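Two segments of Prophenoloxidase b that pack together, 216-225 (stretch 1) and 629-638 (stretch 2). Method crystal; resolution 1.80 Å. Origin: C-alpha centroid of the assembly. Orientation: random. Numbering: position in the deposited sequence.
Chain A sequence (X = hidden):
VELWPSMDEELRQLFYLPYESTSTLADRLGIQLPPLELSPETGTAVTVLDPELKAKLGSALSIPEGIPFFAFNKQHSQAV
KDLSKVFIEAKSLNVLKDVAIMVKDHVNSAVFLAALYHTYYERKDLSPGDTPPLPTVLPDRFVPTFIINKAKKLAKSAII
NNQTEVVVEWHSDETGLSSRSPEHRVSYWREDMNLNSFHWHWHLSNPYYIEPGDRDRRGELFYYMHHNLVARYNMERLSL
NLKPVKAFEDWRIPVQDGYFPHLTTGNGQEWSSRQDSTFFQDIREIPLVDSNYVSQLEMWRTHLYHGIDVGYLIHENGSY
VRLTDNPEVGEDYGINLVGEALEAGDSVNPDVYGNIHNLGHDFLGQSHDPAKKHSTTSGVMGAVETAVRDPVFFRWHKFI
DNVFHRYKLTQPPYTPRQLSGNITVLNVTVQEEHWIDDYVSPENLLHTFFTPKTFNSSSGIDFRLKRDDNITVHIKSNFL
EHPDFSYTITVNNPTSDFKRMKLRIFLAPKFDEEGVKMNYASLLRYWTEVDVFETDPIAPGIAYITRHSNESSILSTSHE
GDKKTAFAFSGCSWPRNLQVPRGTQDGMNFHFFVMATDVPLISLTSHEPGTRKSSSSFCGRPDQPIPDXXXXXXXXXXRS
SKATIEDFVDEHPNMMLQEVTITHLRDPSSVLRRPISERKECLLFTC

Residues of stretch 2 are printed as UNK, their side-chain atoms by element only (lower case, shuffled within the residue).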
# COMPACT_ATOMS: atom_id res chain seq x y z
N ASP A 216 -0.98 0.88 -49.18
CA ASP A 216 -2.26 1.57 -49.12
C ASP A 216 -2.91 1.19 -47.80
O ASP A 216 -3.07 -0.01 -47.52
CB ASP A 216 -3.13 1.10 -50.31
CG ASP A 216 -4.48 1.81 -50.38
OD1 ASP A 216 -4.53 3.04 -50.19
OD2 ASP A 216 -5.50 1.13 -50.65
N ARG A 217 -3.26 2.18 -46.98
CA ARG A 217 -4.02 1.95 -45.75
C ARG A 217 -3.32 0.97 -44.80
O ARG A 217 -3.96 0.09 -44.20
CB ARG A 217 -5.45 1.49 -46.09
CG ARG A 217 -6.21 2.56 -46.87
CD ARG A 217 -7.41 2.02 -47.64
NE ARG A 217 -8.45 1.51 -46.75
CZ ARG A 217 -9.61 0.99 -47.16
NH1 ARG A 217 -9.89 0.89 -48.46
NH2 ARG A 217 -10.48 0.55 -46.26
N ARG A 218 -2.01 1.13 -44.68
CA ARG A 218 -1.20 0.19 -43.89
C ARG A 218 -1.52 0.30 -42.40
O ARG A 218 -1.49 -0.70 -41.67
CB ARG A 218 0.30 0.45 -44.09
CG ARG A 218 1.20 -0.74 -43.70
CD ARG A 218 2.64 -0.29 -43.45
NE ARG A 218 2.64 0.69 -42.37
CZ ARG A 218 2.56 0.38 -41.08
NH1 ARG A 218 2.55 -0.90 -40.70
NH2 ARG A 218 2.51 1.34 -40.17
N GLY A 219 -1.80 1.51 -41.94
CA GLY A 219 -2.19 1.73 -40.55
C GLY A 219 -3.51 1.07 -40.24
O GLY A 219 -3.71 0.50 -39.17
N GLU A 220 -4.44 1.14 -41.20
CA GLU A 220 -5.71 0.47 -41.02
C GLU A 220 -5.53 -1.05 -41.04
O GLU A 220 -6.21 -1.77 -40.29
CB GLU A 220 -6.70 0.93 -42.11
CG GLU A 220 -8.04 0.22 -42.01
CD GLU A 220 -9.00 0.72 -43.06
OE1 GLU A 220 -8.55 1.53 -43.91
OE2 GLU A 220 -10.19 0.34 -43.02
N LEU A 221 -4.63 -1.54 -41.89
CA LEU A 221 -4.38 -2.97 -41.95
C LEU A 221 -3.73 -3.46 -40.66
O LEU A 221 -3.99 -4.58 -40.22
CB LEU A 221 -3.48 -3.31 -43.14
CG LEU A 221 -3.44 -4.78 -43.58
CD1 LEU A 221 -4.76 -5.22 -44.24
CD2 LEU A 221 -2.26 -5.01 -44.53
N PHE A 222 -2.86 -2.62 -40.07
CA PHE A 222 -2.30 -2.93 -38.75
C PHE A 222 -3.43 -3.17 -37.75
O PHE A 222 -3.49 -4.22 -37.10
CB PHE A 222 -1.39 -1.80 -38.29
CG PHE A 222 -0.92 -1.95 -36.86
CD1 PHE A 222 0.00 -2.92 -36.53
CD2 PHE A 222 -1.43 -1.13 -35.86
CE1 PHE A 222 0.43 -3.08 -35.21
CE2 PHE A 222 -1.00 -1.27 -34.53
CZ PHE A 222 -0.08 -2.25 -34.22
N TYR A 223 -4.36 -2.22 -37.66
CA TYR A 223 -5.56 -2.41 -36.86
C TYR A 223 -6.29 -3.70 -37.20
O TYR A 223 -6.61 -4.49 -36.31
CB TYR A 223 -6.52 -1.22 -37.04
CG TYR A 223 -7.97 -1.61 -36.89
CD1 TYR A 223 -8.49 -1.96 -35.64
CD2 TYR A 223 -8.83 -1.62 -37.99
CE1 TYR A 223 -9.84 -2.32 -35.50
CE2 TYR A 223 -10.17 -1.97 -37.85
CZ TYR A 223 -10.67 -2.32 -36.61
OH TYR A 223 -12.00 -2.66 -36.47
N TYR A 224 -6.56 -3.91 -38.49
CA TYR A 224 -7.48 -4.96 -38.90
C TYR A 224 -6.93 -6.36 -38.66
O TYR A 224 -7.63 -7.22 -38.16
CB TYR A 224 -7.84 -4.80 -40.38
CG TYR A 224 -8.97 -5.70 -40.83
CD1 TYR A 224 -10.22 -5.63 -40.22
CD2 TYR A 224 -8.78 -6.61 -41.87
CE1 TYR A 224 -11.28 -6.44 -40.65
CE2 TYR A 224 -9.84 -7.44 -42.29
CZ TYR A 224 -11.08 -7.34 -41.68
OH TYR A 224 -12.12 -8.16 -42.11
N MET A 225 -5.66 -6.58 -39.00
CA MET A 225 -5.11 -7.90 -38.80
C MET A 225 -5.07 -8.20 -37.30
O MET A 225 -5.45 -9.29 -36.87
CB MET A 225 -3.71 -8.03 -39.43
CG MET A 225 -3.08 -9.43 -39.23
SD MET A 225 -2.38 -9.71 -37.56
CE MET A 225 -0.66 -9.36 -37.86
N UNK A 629 -13.45 0.30 -51.33
CA UNK A 629 -13.36 1.59 -50.62
C UNK A 629 -13.93 1.53 -49.19
O UNK A 629 -13.63 2.44 -48.41
c UNK A 629 -15.23 1.62 -52.11
c UNK A 629 -14.21 2.52 -51.48
c UNK A 629 -14.52 0.31 -52.36
N UNK A 630 -14.71 0.51 -48.85
CA UNK A 630 -15.32 0.43 -47.52
C UNK A 630 -14.25 0.16 -46.47
O UNK A 630 -13.22 -0.45 -46.77
c UNK A 630 -19.90 2.48 -47.06
c UNK A 630 -17.59 -0.27 -48.36
c UNK A 630 -19.48 0.76 -49.17
c UNK A 630 -20.58 1.63 -49.23
n UNK A 630 -19.05 -0.19 -50.07
c UNK A 630 -18.81 1.62 -47.01
c UNK A 630 -18.58 0.74 -48.08
c UNK A 630 -20.77 2.48 -48.17
c UNK A 630 -17.91 -0.80 -49.57
c UNK A 630 -16.41 -0.64 -47.49
N UNK A 631 -14.47 0.62 -45.23
CA UNK A 631 -13.45 0.33 -44.21
C UNK A 631 -13.28 -1.17 -44.02
O UNK A 631 -14.24 -1.93 -44.21
c UNK A 631 -14.05 0.95 -42.94
c UNK A 631 -14.89 2.09 -43.44
c UNK A 631 -15.52 1.53 -44.72
N UNK A 632 -12.08 -1.63 -43.67
CA UNK A 632 -11.87 -3.05 -43.44
C UNK A 632 -12.75 -3.54 -42.28
O UNK A 632 -12.77 -2.92 -41.20
c UNK A 632 -10.40 -3.33 -43.13
c UNK A 632 -9.47 -2.93 -44.28
c UNK A 632 -6.97 -1.97 -44.89
s UNK A 632 -7.74 -3.20 -43.85
N UNK A 633 -13.47 -4.63 -42.52
CA UNK A 633 -14.38 -5.18 -41.53
C UNK A 633 -15.80 -4.63 -41.63
O UNK A 633 -16.66 -5.00 -40.83
N UNK A 634 -16.04 -3.76 -42.61
CA UNK A 634 -17.37 -3.19 -42.85
C UNK A 634 -18.36 -4.32 -43.04
O UNK A 634 -18.04 -5.33 -43.67
c UNK A 634 -20.24 -2.66 -46.51
c UNK A 634 -18.64 -2.05 -44.81
c UNK A 634 -20.63 -0.71 -45.19
c UNK A 634 -21.02 -1.57 -46.18
o UNK A 634 -22.21 -1.35 -46.87
c UNK A 634 -19.43 -0.94 -44.51
c UNK A 634 -19.05 -2.89 -45.82
c UNK A 634 -17.31 -2.28 -44.08
N UNK A 635 -19.58 -4.17 -42.49
CA UNK A 635 -20.07 -3.00 -41.75
C UNK A 635 -19.99 -3.18 -40.23
O UNK A 635 -20.55 -2.38 -39.49
c UNK A 635 -21.90 -4.44 -42.26
c UNK A 635 -20.65 -5.16 -42.71
c UNK A 635 -21.55 -2.98 -42.15
N UNK A 636 -19.27 -4.21 -39.78
CA UNK A 636 -19.35 -4.63 -38.38
C UNK A 636 -18.22 -4.06 -37.51
O UNK A 636 -17.73 -4.74 -36.60
c UNK A 636 -20.45 -8.31 -38.98
c UNK A 636 -21.86 -6.29 -38.49
c UNK A 636 -19.36 -6.16 -38.30
c UNK A 636 -20.54 -6.79 -39.06
N UNK A 637 -17.81 -2.82 -37.78
CA UNK A 637 -16.90 -2.12 -36.88
C UNK A 637 -17.47 -0.77 -36.44
O UNK A 637 -16.77 0.02 -35.82
c UNK A 637 -15.50 -1.96 -37.49
c UNK A 637 -16.17 -0.73 -39.62
c UNK A 637 -15.47 -1.94 -39.03
o UNK A 637 -15.54 0.35 -39.68
o UNK A 637 -17.34 -0.87 -40.05
N UNK A 638 -18.74 -0.51 -36.75
CA UNK A 638 -19.37 0.72 -36.27
C UNK A 638 -20.56 0.45 -35.35
O UNK A 638 -21.19 -0.60 -35.42
n UNK A 638 -19.73 5.51 -40.92
c UNK A 638 -18.74 2.35 -38.16
n UNK A 638 -18.32 3.92 -40.01
c UNK A 638 -19.85 1.63 -37.42
n UNK A 638 -17.69 5.08 -41.88
c UNK A 638 -18.58 4.84 -40.94
c UNK A 638 -19.25 3.55 -38.94
O HOH W 1 -11.39 -0.47 -40.68
O HOH W 2 -12.82 -4.16 -38.49

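Position 629 has three side-chain carbons that close a ring onto the backbone N. Its CA-to-CB bond points away from stretch 1, and its O lies 4.0 Å from Arg217 NH1. This is Pro629.

Position 630 has one carbon followed by fused five- and six-membered rings holding eight carbons and one nitrogen. Its CA-to-CB bond points away from stretch 1, and the backbone makes the hydrogen bond. Arg217 NH2 donates to the O of position 630 at 3.0 Å, with a nearly straight angle of 167°. The fused rings are an indole, so the residue is Trp630.

Position 631 again has three carbons closing a ring onto its own N. Its CA lies 3.5 Å from Glu220 OE2 and 3.6 Å from Arg217 NH2. CA-to-CB points away overall, though CB comes within 3.9 Å of Glu220 OE2. It is Pro631.

Position 632 has an unbranched side chain of two carbons, a sulfur and a last carbon. Its CA-to-CB bond points toward the helix, and it is the most heavily covered residue of the contact. CB sits over one face of the Tyr224 ring, 3.7 Å from its centroid, in a CH-pi contact. The sulfur lies 3.6 Å from Leu221 CD1, and the last carbon reaches to 3.7 Å from Arg217 O. The backbone N donates a hydrogen bond to Glu220 OE2 at 2.8 Å. Only methionine fits, so this is Met632.

Position 633 has no side-chain atoms, and its N lies 3.4 Å from Tyr224 CE1. A CB here would fall about 3.0 Å from Tyr224 CE1, and the backbone angles (90°/1°) would also jam it against the O of Met632. It is Gly633.

Position 634 has one carbon and a six-carbon ring bearing one oxygen. It is Tyr634, whose ring end leads away from stretch 1. Its N bonds to Pro631 O at 3.0 Å, closing a type II turn.

Position 635 has three carbons in a ring on the backbone N, preceded by a cis peptide. It is Pro635, out of reach of stretch 1.

Position 636 has four carbons, forked at the second. It is Leu636, also out of reach.

Position 637 has three carbons, the third carrying two oxygens. Its CB is 3.7 Å from Tyr223 OH, while its carboxylate is hydrogen-bonded elsewhere in the structure. It is Glu637.

Position 638 has three carbons, a nitrogen, and a carbon with two more nitrogens. This guanidinium marks Arg638, which does not touch stretch 1.

The contact combines an apolar fit with a polar clamp. Met632 packs against Leu221 and Tyr224 on the helix. Beside it, Arg217 NE and Glu220 OE1 form a salt bridge at 2.8 Å. This pairing brings together a donor for Trp630 O and an acceptor for Met632 N. Water 1 donates to Glu220 OE2 at 2.8 Å and to Met632 O at 2.9 Å. Water 2 links Met632 O (3.0 Å) with Tyr223 OH (2.6 Å). Together the two stretches bury 460 Å².

Stretch 2 (629-638) PWPMGYPLER
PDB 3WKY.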